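Local atomic coordinates of oxidoreductase YdhF (Escherichia coli, PDB entry 1OG6), a protein that probably works as an NADP(H)-dependent oxidoreductase of the aldo/keto reductase family, built on an alpha/beta barrel that binds NADPH. Residues R4-I7 / P12-S15; F17-W22 / E39-L44; Q59-F64 / I80-G85. One frame throughout, in Å; residues are numbered along the deposited sequence.

In the fold
From the N terminus the three contacts follow one another in series, with none nested or crossing. Interaction 1 closes the short loop of the hairpin between strand 4-6 and strand 13-20. The chain runs straight on along the second of these strands into interaction 2, where residues 17-22 meet the end of helix 31-42 after 16 intervening residues, most of them helical. Interaction 3 closes a later connection, this one alpha-to-beta, from helix 60-69 to strand 79-87. All three reach the same sheet. Phe14 of interaction 1 packs on Val81 of interaction 3 (CZ to CG2, 3.7 Å), and Tyr21 of interaction 2 meets Phe64 of interaction 3.

Interaction 1 of 3, residues R4-I7 / P12-S15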
loop_
_atom_site.group_PDB
_atom_site.type_symbol
_atom_site.label_atom_id
_atom_site.label_comp_id
_atom_site.label_asym_id
_atom_site.label_seq_id
_atom_site.Cartn_x
_atom_site.Cartn_y
_atom_site.Cartn_z
ATOM N N ARG C 4 16.954 -28.045 -3.537
ATOM C CA ARG C 4 15.515 -28.162 -3.668
ATOM C C ARG C 4 14.926 -27.136 -2.714
ATOM O O ARG C 4 15.554 -26.797 -1.717
ATOM C CB ARG C 4 15.077 -29.561 -3.262
ATOM C CG ARG C 4 15.887 -30.661 -3.920
ATOM C CD ARG C 4 15.031 -31.480 -4.871
ATOM N NE ARG C 4 14.607 -30.716 -6.040
ATOM C CZ ARG C 4 13.393 -30.788 -6.566
ATOM N NH1 ARG C 4 12.489 -31.584 -6.023
ATOM N NH2 ARG C 4 13.083 -30.065 -7.628
ATOM N N ILE C 5 13.730 -26.640 -3.004
ATOM C CA ILE C 5 13.123 -25.644 -2.134
ATOM C C ILE C 5 11.598 -25.643 -2.148
ATOM O O ILE C 5 10.980 -25.382 -3.175
ATOM C CB ILE C 5 13.635 -24.234 -2.500
ATOM C CG1 ILE C 5 13.014 -23.195 -1.571
ATOM C CG2 ILE C 5 13.324 -23.921 -3.953
ATOM C CD1 ILE C 5 13.604 -21.802 -1.728
ATOM N N THR C 6 10.992 -25.945 -1.002
ATOM C CA THR C 6 9.536 -25.953 -0.884
ATOM C C THR C 6 9.094 -24.500 -1.012
ATOM O O THR C 6 9.339 -23.694 -0.121
ATOM C CB THR C 6 9.098 -26.514 0.486
ATOM O OG1 THR C 6 9.382 -27.917 0.541
ATOM C CG2 THR C 6 7.618 -26.297 0.712
ATOM N N ILE C 7 8.438 -24.169 -2.116
ATOM C CA ILE C 7 8.023 -22.797 -2.366
ATOM C C ILE C 7 7.039 -22.126 -1.403
ATOM O O ILE C 7 7.125 -20.927 -1.178
ATOM C CB ILE C 7 7.501 -22.660 -3.800
ATOM C CG1 ILE C 7 6.312 -23.581 -4.017
ATOM C CG2 ILE C 7 8.601 -23.018 -4.777
ATOM C CD1 ILE C 7 5.706 -23.462 -5.393
ATOM N N PRO C 12 4.709 -27.196 -2.976
ATOM C CA PRO C 12 5.545 -28.237 -3.576
ATOM C C PRO C 12 7.028 -27.957 -3.397
ATOM O O PRO C 12 7.407 -26.927 -2.859
ATOM C CB PRO C 12 5.135 -28.183 -5.036
ATOM C CG PRO C 12 4.997 -26.714 -5.247
ATOM C CD PRO C 12 4.250 -26.250 -4.010
ATOM N N GLU C 13 7.867 -28.877 -3.853
ATOM C CA GLU C 13 9.302 -28.703 -3.742
ATOM C C GLU C 13 9.863 -28.492 -5.138
ATOM O O GLU C 13 9.948 -29.424 -5.928
ATOM C CB GLU C 13 9.947 -29.942 -3.108
ATOM C CG GLU C 13 11.372 -29.707 -2.608
ATOM C CD GLU C 13 12.097 -30.983 -2.215
ATOM O OE1 GLU C 13 12.534 -31.716 -3.125
ATOM O OE2 GLU C 13 12.231 -31.254 -1.002
ATOM N N PHE C 14 10.231 -27.261 -5.452
ATOM C CA PHE C 14 10.786 -26.976 -6.761
ATOM C C PHE C 14 12.299 -26.964 -6.687
ATOM O O PHE C 14 12.866 -27.022 -5.606
ATOM C CB PHE C 14 10.301 -25.620 -7.277
ATOM C CG PHE C 14 8.865 -25.608 -7.726
ATOM C CD1 PHE C 14 8.266 -26.750 -8.240
ATOM C CD2 PHE C 14 8.123 -24.437 -7.686
ATOM C CE1 PHE C 14 6.960 -26.720 -8.705
ATOM C CE2 PHE C 14 6.819 -24.405 -8.153
ATOM C CZ PHE C 14 6.240 -25.545 -8.660
ATOM N N SER C 15 12.947 -26.901 -7.844
ATOM C CA SER C 15 14.399 -26.846 -7.906
ATOM C C SER C 15 14.683 -25.354 -7.907
ATOM O O SER C 15 14.066 -24.637 -8.663
ATOM C CB SER C 15 14.892 -27.474 -9.205
ATOM O OG SER C 15 14.493 -26.695 -10.309
#
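Arg4 pairs with Ser15, Ile5 with Phe14 and Thr6 with Glu13 in an antiparallel beta hairpin that leads into the first strand of the aldo/keto reductase barrel. The short strand axes run at 143° to each other, 4.3 Å apart at their closest. Ile5 and Phe14 form the hydrogen-bonded pair: Ile5 N reaches Phe14 O at 2.8 Å, and Phe14 N returns a bond to Ile5 O. Beyond the non-hydrogen-bonded pair Thr6-Glu13, Ile7 N donates to Pro12 O at 3.0 Å, a bond that draws the two chains together near the turn.

Ile5 and Phe14 put their side chains on one face of the sheet. There both touch Leu258 of the neighbouring strand 258-261, as does Ile7 just beyond strand 4-6. The CG1 and CD1 atoms of Ile7 rest on CG and CD of the Pro12 ring, with CG1 3.4 Å from CD; a chi1 of 60°, which sets CG1 between the backbone N and the carbonyl carbon, directs this branch at the proline.

Arg4 and Glu13 share the other face. The arginine chain, bent at chi2 and chi3, curls back over the second strand, where Phe14 O lies over one face of its guanidinium. Its NH2 end also has a salt-bridge partner in Glu79, so the group spans two carboxylates. Toward Glu13 the guanidinium is turned almost perpendicular to the carboxylate, the planes being 83° apart, and NH1 meets the anti lone pair of Glu13 OE1 at 2.9 Å with OE1 tilted out of the guanidinium plane.

Interaction 2 of 3, residues F17-W22 / E39-L44; sequences FVMGYW and EEHLDL. With NAP (NADP nicotinamide-adenine-dinucleotide phosphate), chain F.
Met19 and Tyr21 meet a single residue of the helix end, His41, in a buried contact between the first barrel strand with the loop after it and the C-terminal part of helix 31-42. This is the beta-to-alpha packing expected of a TIM barrel, and it covers 124 Å² in all.

The apolar part is a CH-pi contact. Met19 CG stands over the centre of the imidazole, 3.7 Å from the centroid of the His41 ring and 7° off its normal. The bend at chi2 (-58°) turns the chain beyond CG, leaving SD oblique to the ring and farther from it, so the methylene rather than the sulfur covers the face.

The polar part lies at the imidazole edge. His41 NE2 donates to Tyr21 OH at 2.7 Å, a weak bond because the N-H...O angle is only 120°. The two side chains approach from opposite directions, and NE2 lies in the plane of the phenol ring, at its edge. At the other nitrogen, ND1 makes a weak hydrogen bond to Val46 O.

Cofactor contacts fall to residues of 17-22 that do not touch 39-44. Trp22 lays one ring face against the nicotinamide, with CE3 3.4 Å from NAP C6N. Gly20 CA lies 3.6 Å from NAP O3D, where a side chain would collide with the ribose.

In the fold, Met19 also touches Phe37 of helix 31-42 and Val269 of helix 266-274; the Tyr21 ring meets His51 and Phe64, while strand 13-20 runs between parallel strands 48-50 and 258-261.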
loop_
_atom_site.group_PDB
_atom_site.type_symbol
_atom_site.label_atom_id
_atom_site.label_comp_id
_atom_site.label_asym_id
_atom_site.label_seq_id
_atom_site.Cartn_x
_atom_site.Cartn_y
_atom_site.Cartn_z
ATOM N N PHE C 17 16.448 -23.345 -9.383
ATOM C CA PHE C 17 16.518 -22.685 -10.689
ATOM C C PHE C 17 15.458 -23.380 -11.530
ATOM O O PHE C 17 15.482 -24.604 -11.680
ATOM C CB PHE C 17 17.884 -22.848 -11.366
ATOM C CG PHE C 17 18.890 -21.776 -11.009
ATOM C CD1 PHE C 17 19.676 -21.877 -9.862
ATOM C CD2 PHE C 17 19.070 -20.673 -11.829
ATOM C CE1 PHE C 17 20.627 -20.892 -9.543
ATOM C CE2 PHE C 17 20.021 -19.686 -11.509
ATOM C CZ PHE C 17 20.793 -19.804 -10.367
ATOM N N VAL C 18 14.516 -22.593 -12.043
ATOM C CA VAL C 18 13.421 -23.081 -12.872
ATOM C C VAL C 18 13.823 -22.888 -14.337
ATOM O O VAL C 18 14.479 -21.907 -14.667
ATOM C CB VAL C 18 12.140 -22.264 -12.595
ATOM C CG1 VAL C 18 11.013 -22.766 -13.433
ATOM C CG2 VAL C 18 11.779 -22.334 -11.133
ATOM N N MET C 19 13.440 -23.812 -15.211
ATOM C CA MET C 19 13.771 -23.701 -16.628
ATOM C C MET C 19 12.545 -23.168 -17.370
ATOM O O MET C 19 11.489 -23.787 -17.348
ATOM C CB MET C 19 14.169 -25.067 -17.176
ATOM C CG MET C 19 15.432 -25.057 -18.008
ATOM S SD MET C 19 15.307 -23.934 -19.402
ATOM C CE MET C 19 16.980 -23.674 -19.805
ATOM N N GLY C 20 12.678 -22.024 -18.032
ATOM C CA GLY C 20 11.535 -21.449 -18.722
ATOM C C GLY C 20 11.471 -21.671 -20.216
ATOM O O GLY C 20 12.439 -21.424 -20.937
ATOM N N TYR C 21 10.312 -22.120 -20.685
ATOM C CA TYR C 21 10.114 -22.385 -22.104
ATOM C C TYR C 21 9.223 -21.362 -22.810
ATOM O O TYR C 21 8.209 -21.717 -23.407
ATOM C CB TYR C 21 9.544 -23.798 -22.298
ATOM C CG TYR C 21 10.513 -24.890 -21.903
ATOM C CD1 TYR C 21 10.579 -25.351 -20.591
ATOM C CD2 TYR C 21 11.426 -25.406 -22.827
ATOM C CE1 TYR C 21 11.537 -26.291 -20.209
ATOM C CE2 TYR C 21 12.385 -26.340 -22.450
ATOM C CZ TYR C 21 12.435 -26.772 -21.144
ATOM O OH TYR C 21 13.404 -27.662 -20.761
ATOM N N TRP C 22 9.611 -20.093 -22.748
ATOM C CA TRP C 22 8.847 -19.029 -23.395
ATOM C C TRP C 22 9.326 -18.829 -24.830
ATOM O O TRP C 22 8.523 -18.674 -25.748
ATOM C CB TRP C 22 8.974 -17.722 -22.599
ATOM C CG TRP C 22 8.268 -16.538 -23.219
ATOM C CD1 TRP C 22 7.110 -16.557 -23.951
ATOM C CD2 TRP C 22 8.652 -15.154 -23.120
ATOM N NE1 TRP C 22 6.752 -15.276 -24.311
ATOM C CE2 TRP C 22 7.679 -14.397 -23.814
ATOM C CE3 TRP C 22 9.723 -14.480 -22.510
ATOM C CZ2 TRP C 22 7.745 -13.000 -23.913
ATOM C CZ3 TRP C 22 9.787 -13.085 -22.609
ATOM C CH2 TRP C 22 8.802 -12.366 -23.305
ATOM N N GLU C 39 16.761 -33.329 -21.030
ATOM C CA GLU C 39 17.477 -34.312 -20.224
ATOM C C GLU C 39 18.691 -33.667 -19.586
ATOM O O GLU C 39 18.813 -33.610 -18.359
ATOM C CB GLU C 39 17.936 -35.486 -21.081
ATOM C CG GLU C 39 16.885 -36.540 -21.297
ATOM C CD GLU C 39 17.417 -37.704 -22.097
ATOM O OE1 GLU C 39 18.538 -38.162 -21.781
ATOM O OE2 GLU C 39 16.716 -38.162 -23.029
ATOM N N GLU C 40 19.591 -33.185 -20.436
ATOM C CA GLU C 40 20.805 -32.540 -19.972
ATOM C C GLU C 40 20.511 -31.577 -18.840
ATOM O O GLU C 40 21.173 -31.612 -17.807
ATOM C CB GLU C 40 21.483 -31.798 -21.126
ATOM C CG GLU C 40 22.134 -32.726 -22.137
ATOM C CD GLU C 40 22.715 -31.991 -23.328
ATOM O OE1 GLU C 40 21.935 -31.486 -24.160
ATOM O OE2 GLU C 40 23.957 -31.918 -23.433
ATOM N N HIS C 41 19.493 -30.741 -19.019
ATOM C CA HIS C 41 19.171 -29.762 -18.002
ATOM C C HIS C 41 18.576 -30.296 -16.708
ATOM O O HIS C 41 18.893 -29.779 -15.642
ATOM C CB HIS C 41 18.324 -28.629 -18.609
ATOM C CG HIS C 41 16.843 -28.752 -18.403
ATOM N ND1 HIS C 41 16.266 -28.858 -17.156
ATOM C CD2 HIS C 41 15.817 -28.653 -19.281
ATOM C CE1 HIS C 41 14.952 -28.813 -17.276
ATOM N NE2 HIS C 41 14.654 -28.687 -18.555
ATOM N N LEU C 42 17.734 -31.322 -16.756
ATOM C CA LEU C 42 17.212 -31.821 -15.488
ATOM C C LEU C 42 18.175 -32.836 -14.874
ATOM O O LEU C 42 17.850 -33.527 -13.912
ATOM C CB LEU C 42 15.779 -32.387 -15.626
ATOM C CG LEU C 42 15.316 -33.374 -16.693
ATOM C CD1 LEU C 42 16.118 -34.643 -16.599
ATOM C CD2 LEU C 42 13.833 -33.664 -16.509
ATOM N N ASP C 43 19.375 -32.898 -15.441
ATOM C CA ASP C 43 20.434 -33.779 -14.950
ATOM C C ASP C 43 21.349 -32.911 -14.091
ATOM O O ASP C 43 22.204 -33.408 -13.362
ATOM C CB ASP C 43 21.252 -34.365 -16.111
ATOM C CG ASP C 43 20.554 -35.521 -16.805
ATOM O OD1 ASP C 43 20.236 -36.517 -16.123
ATOM O OD2 ASP C 43 20.330 -35.440 -18.030
ATOM N N LEU C 44 21.163 -31.600 -14.213
ATOM C CA LEU C 44 21.941 -30.624 -13.466
ATOM C C LEU C 44 21.231 -30.420 -12.136
ATOM O O LEU C 44 21.848 -30.112 -11.117
ATOM C CB LEU C 44 21.989 -29.286 -14.216
ATOM C CG LEU C 44 22.512 -29.197 -15.654
ATOM C CD1 LEU C 44 22.054 -27.893 -16.258
ATOM C CD2 LEU C 44 24.015 -29.292 -15.688
HETATM P PA NAP F . 15.946 -13.764 -19.144
HETATM O O1A NAP F . 16.192 -12.385 -18.977
HETATM O O2A NAP F . 16.417 -14.868 -18.221
HETATM O O5B NAP F . 16.447 -14.228 -20.596
HETATM C C5B NAP F . 17.759 -13.793 -21.014
HETATM C C4B NAP F . 17.674 -13.759 -22.579
HETATM O O4B NAP F . 19.021 -13.276 -22.957
HETATM C C3B NAP F . 17.570 -15.145 -23.265
HETATM O O3B NAP F . 16.634 -14.974 -24.324
HETATM C C2B NAP F . 18.946 -15.487 -23.804
HETATM O O2B NAP F . 18.928 -16.002 -25.133
HETATM C C1B NAP F . 19.753 -14.156 -23.765
HETATM N N9A NAP F . 21.074 -14.385 -23.200
HETATM C C8A NAP F . 21.492 -15.137 -22.116
HETATM N N7A NAP F . 22.794 -15.106 -21.902
HETATM C C5A NAP F . 23.258 -14.277 -22.916
HETATM C C6A NAP F . 24.568 -13.862 -23.214
HETATM N N6A NAP F . 25.695 -14.193 -22.555
HETATM N N1A NAP F . 24.732 -13.008 -24.320
HETATM N N3A NAP F . 22.326 -12.988 -24.814
HETATM C C4A NAP F . 22.191 -13.831 -23.720
HETATM O O3 NAP F . 14.374 -13.978 -19.223
HETATM P PN NAP F . 13.379 -14.078 -20.441
HETATM O O1N NAP F . 12.432 -13.007 -20.770
HETATM O O2N NAP F . 13.193 -15.499 -20.867
HETATM O O5D NAP F . 12.249 -14.304 -19.299
HETATM C C5D NAP F . 12.428 -15.184 -18.120
HETATM C C4D NAP F . 11.408 -16.311 -18.095
HETATM O O4D NAP F . 10.225 -15.993 -17.315
HETATM C C3D NAP F . 10.886 -16.863 -19.471
HETATM O O3D NAP F . 11.616 -18.020 -19.894
HETATM O O2D NAP F . 9.043 -18.508 -19.144
HETATM C C1D NAP F . 9.010 -16.397 -18.020
HETATM N N1N NAP F . 8.131 -15.182 -18.210
HETATM C C2N NAP F . 7.035 -14.921 -17.347
HETATM C C3N NAP F . 6.238 -13.801 -17.586
HETATM C C7N NAP F . 5.054 -13.523 -16.650
HETATM O O7N NAP F . 4.393 -12.548 -16.899
HETATM N N7N NAP F . 4.783 -14.306 -15.640
HETATM C C4N NAP F . 6.508 -12.893 -18.708
HETATM C C5N NAP F . 7.620 -13.185 -19.550
HETATM C C6N NAP F . 8.447 -14.325 -19.323
HETATM P P2B NAP F . 19.911 -17.173 -25.664
HETATM O O1X NAP F . 19.922 -18.645 -25.266
HETATM O O2X NAP F . 20.468 -16.740 -27.000
HETATM O O3X NAP F . 18.596 -17.612 -26.271
#

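Interaction 3 of 3, residues Q59-F64 / I80-G85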
loop_
_atom_site.group_PDB
_atom_site.type_symbol
_atom_site.label_atom_id
_atom_site.label_comp_id
_atom_site.label_asym_id
_atom_site.label_seq_id
_atom_site.Cartn_x
_atom_site.Cartn_y
_atom_site.Cartn_z
ATOM N N GLN C 59 1.533 -22.238 -28.864
ATOM C CA GLN C 59 2.229 -23.380 -29.463
ATOM C C GLN C 59 3.265 -24.055 -28.569
ATOM O O GLN C 59 3.471 -25.263 -28.665
ATOM C CB GLN C 59 2.933 -22.952 -30.746
ATOM C CG GLN C 59 2.017 -22.594 -31.888
ATOM C CD GLN C 59 2.769 -21.943 -33.031
ATOM O OE1 GLN C 59 3.309 -20.844 -32.883
ATOM N NE2 GLN C 59 2.816 -22.618 -34.178
ATOM N N CYS C 60 3.917 -23.271 -27.715
ATOM C CA CYS C 60 4.960 -23.780 -26.830
ATOM C C CYS C 60 4.606 -24.989 -25.963
ATOM O O CYS C 60 5.417 -25.917 -25.838
ATOM C CB CYS C 60 5.494 -22.645 -25.960
ATOM S SG CYS C 60 6.462 -21.445 -26.898
ATOM N N GLU C 61 3.419 -24.991 -25.356
ATOM C CA GLU C 61 3.004 -26.126 -24.525
ATOM C C GLU C 61 2.933 -27.379 -25.386
ATOM O O GLU C 61 3.550 -28.404 -25.082
ATOM C CB GLU C 61 1.623 -25.896 -23.930
ATOM C CG GLU C 61 1.503 -24.749 -22.981
ATOM C CD GLU C 61 0.204 -24.826 -22.226
ATOM O OE1 GLU C 61 -0.842 -25.022 -22.881
ATOM O OE2 GLU C 61 0.226 -24.699 -20.984
ATOM N N ALA C 62 2.152 -27.273 -26.457
ATOM C CA ALA C 62 1.952 -28.349 -27.412
ATOM C C ALA C 62 3.291 -28.888 -27.926
ATOM O O ALA C 62 3.521 -30.097 -27.947
ATOM C CB ALA C 62 1.108 -27.842 -28.567
ATOM N N ALA C 63 4.169 -27.983 -28.337
ATOM C CA ALA C 63 5.471 -28.368 -28.848
ATOM C C ALA C 63 6.229 -29.209 -27.835
ATOM O O ALA C 63 6.889 -30.179 -28.206
ATOM C CB ALA C 63 6.270 -27.133 -29.191
ATOM N N PHE C 64 6.132 -28.825 -26.561
ATOM C CA PHE C 64 6.807 -29.507 -25.447
ATOM C C PHE C 64 6.172 -30.868 -25.134
ATOM O O PHE C 64 6.850 -31.799 -24.691
ATOM C CB PHE C 64 6.746 -28.617 -24.203
ATOM C CG PHE C 64 7.502 -29.153 -23.010
ATOM C CD1 PHE C 64 8.888 -29.063 -22.943
ATOM C CD2 PHE C 64 6.817 -29.667 -21.910
ATOM C CE1 PHE C 64 9.576 -29.466 -21.794
ATOM C CE2 PHE C 64 7.498 -30.072 -20.761
ATOM C CZ PHE C 64 8.878 -29.968 -20.703
ATOM N N ILE C 80 5.807 -29.296 -13.574
ATOM C CA ILE C 80 5.342 -28.435 -14.642
ATOM C C ILE C 80 4.548 -27.276 -14.057
ATOM O O ILE C 80 3.659 -27.459 -13.223
ATOM C CB ILE C 80 4.504 -29.232 -15.665
ATOM C CG1 ILE C 80 5.395 -30.279 -16.332
ATOM C CG2 ILE C 80 3.944 -28.321 -16.723
ATOM C CD1 ILE C 80 4.744 -31.031 -17.456
ATOM N N VAL C 81 4.918 -26.073 -14.476
ATOM C CA VAL C 81 4.269 -24.852 -14.028
ATOM C C VAL C 81 3.672 -24.196 -15.262
ATOM O O VAL C 81 4.318 -24.117 -16.305
ATOM C CB VAL C 81 5.288 -23.870 -13.397
ATOM C CG1 VAL C 81 4.608 -22.569 -13.054
ATOM C CG2 VAL C 81 5.905 -24.473 -12.166
ATOM N N SER C 82 2.438 -23.736 -15.161
ATOM C CA SER C 82 1.826 -23.088 -16.299
ATOM C C SER C 82 0.880 -22.028 -15.788
ATOM O O SER C 82 0.589 -21.967 -14.595
ATOM C CB SER C 82 1.075 -24.104 -17.159
ATOM O OG SER C 82 0.828 -23.579 -18.450
ATOM N N LYS C 83 0.394 -21.191 -16.696
ATOM C CA LYS C 83 -0.497 -20.107 -16.322
ATOM C C LYS C 83 -1.668 -20.055 -17.274
ATOM O O LYS C 83 -1.760 -20.850 -18.207
ATOM C CB LYS C 83 0.265 -18.790 -16.385
ATOM C CG LYS C 83 1.719 -18.934 -15.976
ATOM C CD LYS C 83 2.532 -17.710 -16.316
ATOM C CE LYS C 83 4.006 -18.006 -16.163
ATOM N NZ LYS C 83 4.473 -18.987 -17.171
ATOM N N CYS C 84 -2.562 -19.109 -17.024
ATOM C CA CYS C 84 -3.739 -18.905 -17.854
ATOM C C CYS C 84 -4.400 -17.648 -17.324
ATOM O O CYS C 84 -4.268 -17.335 -16.142
ATOM C CB CYS C 84 -4.711 -20.082 -17.724
ATOM S SG CYS C 84 -5.763 -20.020 -16.249
ATOM N N GLY C 85 -5.106 -16.927 -18.186
ATOM C CA GLY C 85 -5.764 -15.721 -17.731
ATOM C C GLY C 85 -5.526 -14.560 -18.664
ATOM O O GLY C 85 -5.912 -13.429 -18.374
#
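Ile80 and Ser82 of the barrel strand face Phe64 and Glu61 of helix 60-69, across the layer between barrel wall and outer helices that characterises the alpha/beta barrel. The contact is buried but small, 97 Å² in total, and the nearest backbones, at Glu61 and Ser82, keep their CA atoms 8.8 Å apart.

At the start of the strand, Ile80 CD1 approaches the edge of the Phe64 ring near its plane. The 4.4 Å from CD1 to Phe64 CE2 marks loose apolar packing.

Two residues on, Ser82 OG donates to Glu61 OE2 at 2.8 Å, meeting the oxygen nearly along its C-O axis. The serine hydroxyl is set anti to its backbone N (chi1 -162°), while the glutamate chain runs extended beyond CG, spanning the gap from the helix. Ser113 OG also bonds to OE2, and Asn116 ND2 makes a weak bond to OE1, so both oxygens of this buried carboxylate are engaged. Replacing Glu61 by alanine removes the carboxylate and is likely to leave Ser82 OG and Ser113 OG without their shared acceptor and to open a gap between strand and helix.

Lys83, next along, belongs to the cofactor pocket: its NZ forms a salt bridge with Asp50 and a weak hydrogen bond with Tyr55, the probable proton donor. This lysine-aspartate-tyrosine grouping is consistent with the catalytic centre of aldo/keto reductases.

Strand 79-87 lies between parallel strands 48-50 and 122-127, with helix 60-69 packed against it beside helix 103-116, which supplies Ser113 and Asn116 to Glu61.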